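Local coordinates for uncharacterized protein (Neosartorya fumigata, PDB 5J5L), which binds arachidonic acid inside an all-helical bundle and is probably a constitutive, antigenic mannoprotein of the fungal cell wall, at residues A120-A125 against T132-T137; L7-T12 against D49-D54; Q22-F27 against V81-A86; Q43-I48 against Q111-A116. All coordinates share one frame; numbering follows the deposited sequence.

Interaction 1 of 4, residues A120-A125 against T132-T137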
loop_
_atom_site.group_PDB
_atom_site.type_symbol
_atom_site.label_atom_id
_atom_site.label_comp_id
_atom_site.label_asym_id
_atom_site.label_seq_id
_atom_site.Cartn_x
_atom_site.Cartn_y
_atom_site.Cartn_z
ATOM N N ALA A 120 10.290 2.952 -8.275
ATOM C CA ALA A 120 10.710 1.933 -9.235
ATOM C C ALA A 120 9.804 1.909 -10.477
ATOM O O ALA A 120 10.284 1.714 -11.601
ATOM C CB ALA A 120 10.757 0.562 -8.573
ATOM N N LEU A 121 8.510 2.145 -10.282
ATOM C CA LEU A 121 7.557 2.175 -11.398
ATOM C C LEU A 121 7.723 3.457 -12.208
ATOM O O LEU A 121 7.649 3.439 -13.439
ATOM C CB LEU A 121 6.117 2.062 -10.899
ATOM C CG LEU A 121 5.742 0.739 -10.230
ATOM C CD1 LEU A 121 4.334 0.843 -9.686
ATOM C CD2 LEU A 121 5.904 -0.436 -11.169
ATOM N N GLN A 122 7.985 4.564 -11.528
ATOM C CA GLN A 122 8.286 5.815 -12.233
ATOM C C GLN A 122 9.479 5.625 -13.150
ATOM O O GLN A 122 9.518 6.207 -14.230
ATOM C CB GLN A 122 8.573 6.956 -11.258
ATOM C CG GLN A 122 7.337 7.470 -10.536
ATOM C CD GLN A 122 7.658 8.535 -9.507
ATOM O OE1 GLN A 122 8.392 9.491 -9.783
ATOM N NE2 GLN A 122 7.093 8.377 -8.293
ATOM N N ASP A 123 10.445 4.806 -12.728
ATOM C CA ASP A 123 11.710 4.686 -13.468
ATOM C C ASP A 123 11.500 4.042 -14.838
ATOM O O ASP A 123 12.217 4.362 -15.795
ATOM C CB ASP A 123 12.761 3.904 -12.650
ATOM C CG ASP A 123 13.507 4.791 -11.617
ATOM O OD1 ASP A 123 13.534 6.036 -11.770
ATOM O OD2 ASP A 123 14.077 4.227 -10.654
ATOM N N ILE A 124 10.498 3.169 -14.936
ATOM C CA ILE A 124 10.227 2.416 -16.162
ATOM C C ILE A 124 9.012 2.896 -16.962
ATOM O O ILE A 124 8.794 2.457 -18.093
ATOM C CB ILE A 124 10.137 0.901 -15.883
ATOM C CG1 ILE A 124 8.975 0.572 -14.939
ATOM C CG2 ILE A 124 11.469 0.405 -15.329
ATOM C CD1 ILE A 124 8.795 -0.914 -14.733
ATOM N N ALA A 125 8.236 3.801 -16.388
ATOM C CA ALA A 125 7.107 4.405 -17.080
ATOM C C ALA A 125 7.546 5.430 -18.136
ATOM O O ALA A 125 8.683 5.931 -18.127
ATOM C CB ALA A 125 6.190 5.067 -16.070
ATOM N N THR A 132 2.299 11.449 -13.730
ATOM C CA THR A 132 1.009 10.987 -13.215
ATOM C C THR A 132 1.163 10.110 -11.976
ATOM O O THR A 132 0.413 10.243 -10.996
ATOM C CB THR A 132 0.266 10.218 -14.315
ATOM O OG1 THR A 132 0.030 11.104 -15.411
ATOM C CG2 THR A 132 -1.041 9.668 -13.823
ATOM N N ILE A 133 2.137 9.208 -12.025
ATOM C CA ILE A 133 2.428 8.350 -10.889
ATOM C C ILE A 133 2.916 9.159 -9.691
ATOM O O ILE A 133 2.478 8.926 -8.553
ATOM C CB ILE A 133 3.481 7.288 -11.240
ATOM C CG1 ILE A 133 2.873 6.286 -12.234
ATOM C CG2 ILE A 133 3.979 6.588 -9.976
ATOM C CD1 ILE A 133 3.875 5.364 -12.893
ATOM N N ALA A 134 3.850 10.065 -9.946
ATOM C CA ALA A 134 4.364 10.943 -8.897
ATOM C C ALA A 134 3.231 11.711 -8.211
ATOM O O ALA A 134 3.182 11.772 -6.984
ATOM C CB ALA A 134 5.393 11.891 -9.462
ATOM N N SER A 135 2.322 12.264 -9.011
ATOM C CA SER A 135 1.178 13.012 -8.485
ATOM C C SER A 135 0.282 12.151 -7.608
ATOM O O SER A 135 -0.077 12.558 -6.503
ATOM C CB SER A 135 0.357 13.630 -9.619
ATOM O OG SER A 135 1.141 14.529 -10.387
ATOM N N GLY A 136 -0.074 10.957 -8.080
ATOM C CA GLY A 136 -0.856 10.029 -7.269
ATOM C C GLY A 136 -0.138 9.590 -6.004
ATOM O O GLY A 136 -0.747 9.412 -4.956
ATOM N N THR A 137 1.172 9.411 -6.098
ATOM C CA THR A 137 1.968 9.017 -4.943
ATOM C C THR A 137 2.003 10.113 -3.871
ATOM O O THR A 137 1.977 9.805 -2.672
ATOM C CB THR A 137 3.394 8.620 -5.384
ATOM O OG1 THR A 137 3.307 7.547 -6.330
ATOM C CG2 THR A 137 4.222 8.156 -4.184
#
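Q122 and I133 slide past each other in opposite directions, and the end of Q122 reaches A134. With CG beside the backbone N (chi1 -73°), Q122 sets its CG 3.5 Å from the I133 methyl CG2, the tightest point of the contact; the chain then runs on extended, taking CD and the amide to A134. CD passes the A134 methyl, its distance to A134 CB being 4.0 Å. At the end of the chain the amide divides its neighbours: OE1 stands 3.9 Å from A134 CB, while NE2 lies over the backbone at 3.8 Å from A134 CA. The NE2 group is held by a hydrogen bond to the hydroxyl of S118, one turn back on its own helix, and that hydroxyl also bonds T137 OG1. T137 OG1 in turn donates to I133 O at 2.7 Å, arriving from above the carbonyl plane. On the other branch of I133, CD1 meets the A125 methyl, with A125 CB at 3.9 Å. The two segments run antiparallel, at 162°, close to the short turn that joins helix 100-124 to helix 127-150. I133 also packs on T70 and L73, and A125 on S66, of helix 63-89, while L121 leans on helices 3-26 and 31-56.

Interaction 2 of 4, residues L7-T12 against D49-D54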
loop_
_atom_site.group_PDB
_atom_site.type_symbol
_atom_site.label_atom_id
_atom_site.label_comp_id
_atom_site.label_asym_id
_atom_site.label_seq_id
_atom_site.Cartn_x
_atom_site.Cartn_y
_atom_site.Cartn_z
ATOM N N LEU A 7 1.832 -6.274 -13.160
ATOM C CA LEU A 7 0.371 -6.108 -13.022
ATOM C C LEU A 7 -0.205 -7.137 -12.052
ATOM O O LEU A 7 -1.042 -6.793 -11.205
ATOM C CB LEU A 7 -0.333 -6.202 -14.363
ATOM C CG LEU A 7 0.028 -5.081 -15.341
ATOM C CD1 LEU A 7 -0.515 -5.368 -16.724
ATOM C CD2 LEU A 7 -0.478 -3.751 -14.845
ATOM N N SER A 8 0.245 -8.381 -12.172
ATOM C CA SER A 8 -0.188 -9.437 -11.265
ATOM C C SER A 8 0.226 -9.075 -9.826
ATOM O O SER A 8 -0.560 -9.248 -8.880
ATOM C CB SER A 8 0.412 -10.775 -11.701
ATOM O OG SER A 8 0.036 -11.822 -10.823
ATOM N N ASP A 9 1.450 -8.564 -9.668
ATOM C CA ASP A 9 1.949 -8.145 -8.355
ATOM C C ASP A 9 1.064 -7.059 -7.749
ATOM O O ASP A 9 0.792 -7.071 -6.551
ATOM C CB ASP A 9 3.362 -7.571 -8.440
ATOM C CG ASP A 9 4.428 -8.600 -8.726
ATOM O OD1 ASP A 9 4.215 -9.838 -8.575
ATOM O OD2 ASP A 9 5.552 -8.150 -9.063
ATOM N N LEU A 10 0.670 -6.087 -8.568
ATOM C CA LEU A 10 -0.159 -4.986 -8.088
ATOM C C LEU A 10 -1.561 -5.474 -7.711
ATOM O O LEU A 10 -2.165 -4.963 -6.769
ATOM C CB LEU A 10 -0.229 -3.872 -9.114
ATOM C CG LEU A 10 1.101 -3.117 -9.316
ATOM C CD1 LEU A 10 1.025 -2.215 -10.543
ATOM C CD2 LEU A 10 1.523 -2.336 -8.090
ATOM N N SER A 11 -2.062 -6.462 -8.428
ATOM C CA SER A 11 -3.380 -7.021 -8.100
ATOM C C SER A 11 -3.352 -7.729 -6.745
ATOM O O SER A 11 -4.286 -7.622 -5.953
ATOM C CB SER A 11 -3.818 -7.999 -9.174
ATOM O OG SER A 11 -5.147 -8.445 -8.963
ATOM N N THR A 12 -2.273 -8.457 -6.493
ATOM C CA THR A 12 -2.084 -9.145 -5.215
ATOM C C THR A 12 -2.061 -8.118 -4.073
ATOM O O THR A 12 -2.663 -8.317 -3.011
ATOM C CB THR A 12 -0.790 -9.986 -5.249
ATOM O OG1 THR A 12 -0.929 -11.051 -6.208
ATOM C CG2 THR A 12 -0.475 -10.590 -3.885
ATOM N N ASP A 49 7.189 -5.289 -1.542
ATOM C CA ASP A 49 8.621 -5.482 -1.799
ATOM C C ASP A 49 8.846 -6.370 -3.026
ATOM O O ASP A 49 9.772 -6.119 -3.804
ATOM C CB ASP A 49 9.331 -6.057 -0.575
ATOM C CG ASP A 49 9.500 -5.028 0.546
ATOM O OD1 ASP A 49 9.287 -3.815 0.300
ATOM O OD2 ASP A 49 9.840 -5.428 1.672
ATOM N N GLN A 50 7.977 -7.369 -3.234
ATOM C CA GLN A 50 8.079 -8.222 -4.422
ATOM C C GLN A 50 7.828 -7.410 -5.694
ATOM O O GLN A 50 8.562 -7.555 -6.681
ATOM C CB GLN A 50 7.104 -9.400 -4.337
ATOM C CG GLN A 50 7.130 -10.324 -5.558
ATOM C CD GLN A 50 8.463 -11.025 -5.731
ATOM O OE1 GLN A 50 9.167 -10.809 -6.717
ATOM N NE2 GLN A 50 8.827 -11.854 -4.763
ATOM N N ALA A 51 6.791 -6.576 -5.669
ATOM C CA ALA A 51 6.475 -5.682 -6.793
ATOM C C ALA A 51 7.656 -4.751 -7.121
ATOM O O ALA A 51 8.015 -4.577 -8.291
ATOM C CB ALA A 51 5.223 -4.874 -6.512
ATOM N N THR A 52 8.257 -4.172 -6.080
ATOM C CA THR A 52 9.437 -3.327 -6.253
ATOM C C THR A 52 10.583 -4.084 -6.933
ATOM O O THR A 52 11.202 -3.589 -7.890
ATOM C CB THR A 52 9.896 -2.784 -4.890
ATOM O OG1 THR A 52 8.838 -2.019 -4.311
ATOM C CG2 THR A 52 11.113 -1.908 -5.036
ATOM N N ALA A 53 10.860 -5.299 -6.462
ATOM C CA ALA A 53 11.931 -6.104 -7.033
ATOM C C ALA A 53 11.656 -6.438 -8.500
ATOM O O ALA A 53 12.548 -6.388 -9.347
ATOM C CB ALA A 53 12.136 -7.384 -6.229
ATOM N N ASP A 54 10.409 -6.783 -8.796
ATOM C CA ASP A 54 10.015 -7.099 -10.157
ATOM C C ASP A 54 10.117 -5.874 -11.068
ATOM O O ASP A 54 10.526 -5.991 -12.231
ATOM C CB ASP A 54 8.595 -7.696 -10.180
ATOM C CG ASP A 54 8.555 -9.131 -9.644
ATOM O OD1 ASP A 54 9.606 -9.806 -9.670
ATOM O OD2 ASP A 54 7.483 -9.597 -9.201
#
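D9 and A51 meet in the antiparallel hairpin made by the first two long helices of the bundle, 3-26 and 31-56, whose local axes run 9.2 Å apart at 166°. The backbones come closest here, with 5.4 Å between D9 CA and A51 CA, a spacing that the small alanine side chain permits. D9 CB rests on the A51 methyl, 3.8 Å from A51 CB, and its carboxylate then passes over the alanine backbone, OD2 lying 3.5 Å from A51 CA. With CG beside its own backbone N (chi1 -71°), D9 extends across the groove to D54, one turn after A51. The two aspartate side chains cross at about a right angle, yet their carboxylate planes are only 17° apart. D9 OD2 and D54 OD2 are separated by just 2.4 Å, and D9 OD1 is 3.3 Å from the same D54 oxygen. Away from this pair, L10 turns inward to L117 of helix 100-124 and A72 of helix 63-89, and A51 also touches L117. Two ionised carboxylates would hardly tolerate so short an approach of oxygens; one of the acids therefore probably carries a proton and donates it to the other. A shared proton would relieve the repulsion, and the acid that keeps it would probably have a raised pKa.

Interaction 3 of 4, residues Q22-F27 against V81-A86. With ACD (arachidonic acid), chain B.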
loop_
_atom_site.group_PDB
_atom_site.type_symbol
_atom_site.label_atom_id
_atom_site.label_comp_id
_atom_site.label_asym_id
_atom_site.label_seq_id
_atom_site.Cartn_x
_atom_site.Cartn_y
_atom_site.Cartn_z
ATOM N N GLN A 22 -11.141 -5.280 5.623
ATOM C CA GLN A 22 -12.142 -6.164 6.223
ATOM C C GLN A 22 -11.824 -6.488 7.682
ATOM O O GLN A 22 -12.736 -6.499 8.540
ATOM C CB GLN A 22 -12.286 -7.453 5.408
ATOM C CG GLN A 22 -12.999 -7.290 4.080
ATOM C CD GLN A 22 -13.087 -8.601 3.316
ATOM O OE1 GLN A 22 -12.082 -9.289 3.112
ATOM N NE2 GLN A 22 -14.290 -8.954 2.892
ATOM N N HIS A 23 -10.554 -6.765 7.969
ATOM C CA HIS A 23 -10.101 -6.968 9.345
ATOM C C HIS A 23 -10.374 -5.739 10.198
ATOM O O HIS A 23 -10.928 -5.859 11.299
ATOM C CB HIS A 23 -8.615 -7.317 9.420
ATOM C CG HIS A 23 -8.320 -8.739 9.074
ATOM N ND1 HIS A 23 -8.234 -9.729 10.024
ATOM C CD2 HIS A 23 -8.089 -9.338 7.883
ATOM C CE1 HIS A 23 -7.986 -10.884 9.433
ATOM N NE2 HIS A 23 -7.877 -10.671 8.133
ATOM N N PHE A 24 -9.999 -4.566 9.691
ATOM C CA PHE A 24 -10.170 -3.326 10.459
ATOM C C PHE A 24 -11.616 -3.092 10.845
ATOM O O PHE A 24 -11.907 -2.774 11.995
ATOM C CB PHE A 24 -9.662 -2.091 9.717
ATOM C CG PHE A 24 -8.206 -2.153 9.326
ATOM C CD1 PHE A 24 -7.296 -2.909 10.042
ATOM C CD2 PHE A 24 -7.766 -1.439 8.241
ATOM C CE1 PHE A 24 -5.960 -2.962 9.676
ATOM C CE2 PHE A 24 -6.438 -1.478 7.871
ATOM C CZ PHE A 24 -5.537 -2.250 8.581
ATOM N N ASN A 25 -12.521 -3.298 9.898
ATOM C CA ASN A 25 -13.941 -3.038 10.120
ATOM C C ASN A 25 -14.582 -3.977 11.147
ATOM O O ASN A 25 -15.579 -3.614 11.785
ATOM C CB ASN A 25 -14.692 -3.078 8.790
ATOM C CG ASN A 25 -14.356 -1.894 7.901
ATOM O OD1 ASN A 25 -14.034 -0.808 8.390
ATOM N ND2 ASN A 25 -14.471 -2.083 6.603
ATOM N N GLU A 26 -13.979 -5.154 11.341
ATOM C CA GLU A 26 -14.404 -6.108 12.363
ATOM C C GLU A 26 -13.694 -5.981 13.715
ATOM O O GLU A 26 -14.086 -6.664 14.653
ATOM C CB GLU A 26 -14.174 -7.547 11.884
ATOM C CG GLU A 26 -15.044 -8.001 10.734
ATOM C CD GLU A 26 -14.595 -9.342 10.167
ATOM O OE1 GLU A 26 -13.622 -9.939 10.703
ATOM O OE2 GLU A 26 -15.205 -9.789 9.170
ATOM N N PHE A 27 -12.664 -5.138 13.820
ATOM C CA PHE A 27 -11.820 -5.088 15.011
ATOM C C PHE A 27 -12.589 -4.610 16.237
ATOM O O PHE A 27 -13.256 -3.559 16.194
ATOM C CB PHE A 27 -10.621 -4.177 14.761
ATOM C CG PHE A 27 -9.589 -4.171 15.868
ATOM C CD1 PHE A 27 -9.094 -5.343 16.401
ATOM C CD2 PHE A 27 -9.036 -2.962 16.300
ATOM C CE1 PHE A 27 -8.131 -5.319 17.391
ATOM C CE2 PHE A 27 -8.075 -2.935 17.299
ATOM C CZ PHE A 27 -7.622 -4.119 17.845
ATOM N N VAL A 81 -6.689 4.780 0.758
ATOM C CA VAL A 81 -7.379 5.778 1.557
ATOM C C VAL A 81 -8.502 5.126 2.383
ATOM O O VAL A 81 -8.634 5.393 3.583
ATOM C CB VAL A 81 -7.937 6.917 0.694
ATOM C CG1 VAL A 81 -8.848 7.816 1.529
ATOM C CG2 VAL A 81 -6.797 7.724 0.081
ATOM N N THR A 82 -9.276 4.246 1.751
ATOM C CA THR A 82 -10.345 3.526 2.457
ATOM C C THR A 82 -9.776 2.696 3.622
ATOM O O THR A 82 -10.331 2.690 4.737
ATOM C CB THR A 82 -11.147 2.634 1.479
ATOM O OG1 THR A 82 -11.829 3.460 0.519
ATOM C CG2 THR A 82 -12.178 1.769 2.220
ATOM N N SER A 83 -8.664 2.013 3.375
ATOM C CA SER A 83 -8.048 1.152 4.384
ATOM C C SER A 83 -7.511 1.966 5.546
ATOM O O SER A 83 -7.742 1.629 6.729
ATOM C CB SER A 83 -6.942 0.289 3.745
ATOM O OG SER A 83 -6.556 -0.778 4.584
ATOM N N LEU A 84 -6.823 3.057 5.228
ATOM C CA LEU A 84 -6.310 3.955 6.250
ATOM C C LEU A 84 -7.451 4.574 7.064
ATOM O O LEU A 84 -7.362 4.646 8.297
ATOM C CB LEU A 84 -5.449 5.033 5.620
ATOM C CG LEU A 84 -4.103 4.527 5.072
ATOM C CD1 LEU A 84 -3.424 5.599 4.259
ATOM C CD2 LEU A 84 -3.213 4.056 6.214
ATOM N N ASP A 85 -8.530 4.977 6.388
ATOM C CA ASP A 85 -9.709 5.506 7.089
ATOM C C ASP A 85 -10.249 4.471 8.074
ATOM O O ASP A 85 -10.656 4.809 9.182
ATOM C CB ASP A 85 -10.838 5.885 6.119
ATOM C CG ASP A 85 -10.560 7.183 5.337
ATOM O OD1 ASP A 85 -9.657 7.945 5.732
ATOM O OD2 ASP A 85 -11.264 7.450 4.330
ATOM N N ALA A 86 -10.257 3.217 7.657
ATOM C CA ALA A 86 -10.834 2.130 8.466
ATOM C C ALA A 86 -10.062 1.854 9.746
ATOM O O ALA A 86 -10.670 1.629 10.786
ATOM C CB ALA A 86 -10.943 0.866 7.643
HETATM C C1 ACD B . -7.146 -5.313 13.337
HETATM C C2 ACD B . -5.813 -4.602 13.355
HETATM C C3 ACD B . -5.741 -3.670 14.548
HETATM C C4 ACD B . -4.304 -3.195 14.776
HETATM C C5 ACD B . -3.372 -4.379 14.882
HETATM C C6 ACD B . -2.316 -4.607 14.078
HETATM C C7 ACD B . -1.862 -3.666 12.990
HETATM C C8 ACD B . -2.217 -4.162 11.598
HETATM C C9 ACD B . -2.571 -3.351 10.588
HETATM C C10 ACD B . -2.723 -1.843 10.682
HETATM C C11 ACD B . -1.497 -1.136 10.166
HETATM C C12 ACD B . -1.429 -0.346 9.085
HETATM C C13 ACD B . -2.551 -0.012 8.123
HETATM C C14 ACD B . -2.494 -1.079 7.044
HETATM C C15 ACD B . -2.806 -0.881 5.759
HETATM C C16 ACD B . -3.248 0.447 5.210
HETATM C C17 ACD B . -3.072 0.445 3.699
HETATM C C18 ACD B . -1.608 0.435 3.298
HETATM C C19 ACD B . -1.450 0.590 1.804
HETATM C C20 ACD B . -0.178 -0.005 1.258
HETATM O O1 ACD B . -8.047 -4.729 12.720
HETATM O O2 ACD B . -7.293 -6.421 13.887
HETATM O O HOH W 1 -13.246 0.662 10.681
#
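The F24 ring stands between helix 81-86 and the fatty acid and touches both. On the ligand side its CD1 is 3.3 Å from carboxylate oxygen O1 of arachidonic acid, which lies at the ring edge near its plane. The hydrocarbon chain then bends round the same ring: CZ is 3.5 Å from ligand C10, and C14 follows in plane at the edge. On the protein side CE2 comes within 3.4 Å of S83 OG, which approaches obliquely, while the methyl of A86 lies at the ring edge and packs on F24 CB, 3.8 Å from A86 CB. The two helices run nearly parallel here, their short axes crossing at 24°, since 3-26 and 63-89 are alternate helices of an up-and-down bundle and the ligand lies in its interior. F27, just past the end of helix 3-26, offers a ring face to the lipid: its CG is anti to the backbone N (chi1 -173°), and ligand C3 sits over the ring centre, 3.6 Å above the plane. Further along the fatty acid, S83 OG and L84 CD2 both lie against C16, and S83 OG has a weak hydrogen bond to T21 as well. At the outer margin N25 and A86 share a water that donates to N25 OD1 and to A86 O, 2.8 Å from each, bridging a side chain of one helix to the backbone of the other. N25 OD1 also touches the A86 methyl. Helix 31-56 borders this end of the pocket through H23, and helix 91-97 meets F27.

Interaction 4 of 4, residues Q43-I48 against Q111-A116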
loop_
_atom_site.group_PDB
_atom_site.type_symbol
_atom_site.label_atom_id
_atom_site.label_comp_id
_atom_site.label_asym_id
_atom_site.label_seq_id
_atom_site.Cartn_x
_atom_site.Cartn_y
_atom_site.Cartn_z
ATOM N N GLN A 43 2.179 -9.866 5.086
ATOM C CA GLN A 43 2.036 -10.357 3.701
ATOM C C GLN A 43 2.015 -9.182 2.727
ATOM O O GLN A 43 2.668 -9.215 1.673
ATOM C CB GLN A 43 0.771 -11.194 3.551
ATOM C CG GLN A 43 0.687 -11.941 2.224
ATOM C CD GLN A 43 1.881 -12.856 1.979
ATOM O OE1 GLN A 43 2.180 -13.743 2.778
ATOM N NE2 GLN A 43 2.576 -12.643 0.857
ATOM N N LEU A 44 1.283 -8.136 3.090
ATOM C CA LEU A 44 1.211 -6.926 2.274
ATOM C C LEU A 44 2.600 -6.315 2.094
ATOM O O LEU A 44 2.996 -5.986 0.974
ATOM C CB LEU A 44 0.243 -5.903 2.880
ATOM C CG LEU A 44 0.160 -4.508 2.253
ATOM C CD1 LEU A 44 -0.114 -4.586 0.761
ATOM C CD2 LEU A 44 -0.885 -3.659 2.953
ATOM N N GLU A 45 3.344 -6.179 3.188
ATOM C CA GLU A 45 4.722 -5.671 3.103
ATOM C C GLU A 45 5.575 -6.483 2.119
ATOM O O GLU A 45 6.275 -5.922 1.270
ATOM C CB GLU A 45 5.391 -5.650 4.480
ATOM C CG GLU A 45 4.850 -4.609 5.452
ATOM C CD GLU A 45 5.727 -4.427 6.691
ATOM O OE1 GLU A 45 6.888 -4.866 6.700
ATOM O OE2 GLU A 45 5.261 -3.833 7.682
ATOM N N SER A 46 5.490 -7.807 2.226
ATOM C CA SER A 46 6.237 -8.713 1.369
ATOM C C SER A 46 5.835 -8.531 -0.097
ATOM O O SER A 46 6.685 -8.530 -0.988
ATOM C CB SER A 46 5.977 -10.162 1.797
ATOM O OG SER A 46 6.770 -11.074 1.071
ATOM N N ASP A 47 4.534 -8.426 -0.328
ATOM C CA ASP A 47 3.995 -8.278 -1.682
ATOM C C ASP A 47 4.391 -6.944 -2.323
ATOM O O ASP A 47 4.652 -6.897 -3.537
ATOM C CB ASP A 47 2.472 -8.481 -1.668
ATOM C CG ASP A 47 2.073 -9.950 -1.357
ATOM O OD1 ASP A 47 2.898 -10.868 -1.562
ATOM O OD2 ASP A 47 0.928 -10.188 -0.916
ATOM N N ILE A 48 4.464 -5.883 -1.530
ATOM C CA ILE A 48 4.915 -4.589 -2.047
ATOM C C ILE A 48 6.393 -4.704 -2.428
ATOM O O ILE A 48 6.794 -4.273 -3.505
ATOM C CB ILE A 48 4.706 -3.446 -1.021
ATOM C CG1 ILE A 48 3.201 -3.167 -0.805
ATOM C CG2 ILE A 48 5.410 -2.171 -1.483
ATOM C CD1 ILE A 48 2.877 -2.363 0.421
ATOM N N GLN A 111 4.540 2.947 4.233
ATOM C CA GLN A 111 4.817 4.164 3.493
ATOM C C GLN A 111 6.184 4.041 2.807
ATOM O O GLN A 111 6.307 4.354 1.622
ATOM C CB GLN A 111 4.775 5.415 4.352
ATOM C CG GLN A 111 4.987 6.650 3.491
ATOM C CD GLN A 111 4.723 7.957 4.179
ATOM O OE1 GLN A 111 4.765 8.065 5.399
ATOM N NE2 GLN A 111 4.477 8.981 3.378
ATOM N N SER A 112 7.213 3.623 3.547
ATOM C CA SER A 112 8.548 3.481 2.966
ATOM C C SER A 112 8.548 2.533 1.770
ATOM O O SER A 112 9.131 2.828 0.695
ATOM C CB SER A 112 9.533 2.979 4.028
ATOM O OG SER A 112 10.835 2.854 3.493
ATOM N N LYS A 113 7.914 1.388 1.961
ATOM C CA LYS A 113 7.903 0.341 0.937
ATOM C C LYS A 113 7.067 0.762 -0.280
ATOM O O LYS A 113 7.457 0.493 -1.426
ATOM C CB LYS A 113 7.432 -0.990 1.525
ATOM C CG LYS A 113 8.394 -1.586 2.538
ATOM C CD LYS A 113 7.819 -2.830 3.194
ATOM C CE LYS A 113 8.762 -3.349 4.270
ATOM N NZ LYS A 113 10.104 -3.694 3.730
ATOM N N THR A 114 5.952 1.441 -0.029
ATOM C CA THR A 114 5.099 1.946 -1.119
ATOM C C THR A 114 5.828 3.053 -1.905
ATOM O O THR A 114 5.772 3.102 -3.143
ATOM C CB THR A 114 3.772 2.483 -0.578
ATOM O OG1 THR A 114 3.096 1.425 0.111
ATOM C CG2 THR A 114 2.874 3.017 -1.721
ATOM N N ASP A 115 6.523 3.927 -1.191
ATOM C CA ASP A 115 7.306 4.971 -1.857
ATOM C C ASP A 115 8.387 4.359 -2.766
ATOM O O ASP A 115 8.630 4.851 -3.882
ATOM C CB ASP A 115 7.926 5.912 -0.827
ATOM C CG ASP A 115 6.903 6.824 -0.173
ATOM O OD1 ASP A 115 5.757 6.858 -0.663
ATOM O OD2 ASP A 115 7.238 7.505 0.820
ATOM N N ALA A 116 9.038 3.289 -2.294
ATOM C CA ALA A 116 10.067 2.624 -3.081
ATOM C C ALA A 116 9.460 2.005 -4.331
ATOM O O ALA A 116 10.065 2.053 -5.415
ATOM C CB ALA A 116 10.775 1.554 -2.253
#
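E45 and K113 lie across one another at a slant, touching through their carbon chains more than through their charges. K113 leaves its helix with CG beside the backbone N and stays extended as far as CE, so that its CD passes E45 CB at 3.9 Å and its CE reaches E45 OE1 at 3.4 Å. The final torsion then bends (chi4 -59°) and swings the amine aside: K113 NZ ends 4.5 Å from E45 OE1, beyond salt-bridge range. The lysine thus lies across the E45 side chain while its amine forms a salt bridge with D49, one turn further along helix 31-56, although E45 would probably still add some electrostatic attraction. Below this polar layer I48 presses its CG2 branch against the K113 backbone, 3.4 Å from K113 O, and against K113 CB at 3.8 Å. Its other branch heads toward T114, placing I48 CD1 3.8 Å from T114 OG1, with the two side chains again slanted to each other. That hydroxyl bonds to L110 O, one turn back, which satisfies it within an apolar setting. The helices are nearly parallel, crossing at 22°. Both I48 and T114 touch arachidonic acid, and L110 and F144 pack alongside. A polar outer rim over an apolar inner layer is typical of amphipathic helices in a bundle, and here that inner layer forms part of the lipid-binding pocket wall.

The four contacts are spread along one elongated helical bundle. Interactions 2 and 4 are neighbours, their centres 9 Å apart on the shared helix 31-56, and the D49 to K113 salt bridge joins them directly. Interaction 1 touches both, sharing helix 100-124 with interaction 4 and following all the others along the chain. Interaction 3 shares helix 3-26 with interaction 2, but their centres are 22 Å apart, on opposite sides of the chain's centre. Along the sequence, the segments of interactions 2, 3 and 4 alternate, so helices distant in sequence are interleaved. Arachidonic acid extends from interaction 3 to interaction 4, whereas interactions 1 and 2 lie toward the other end of the bundle.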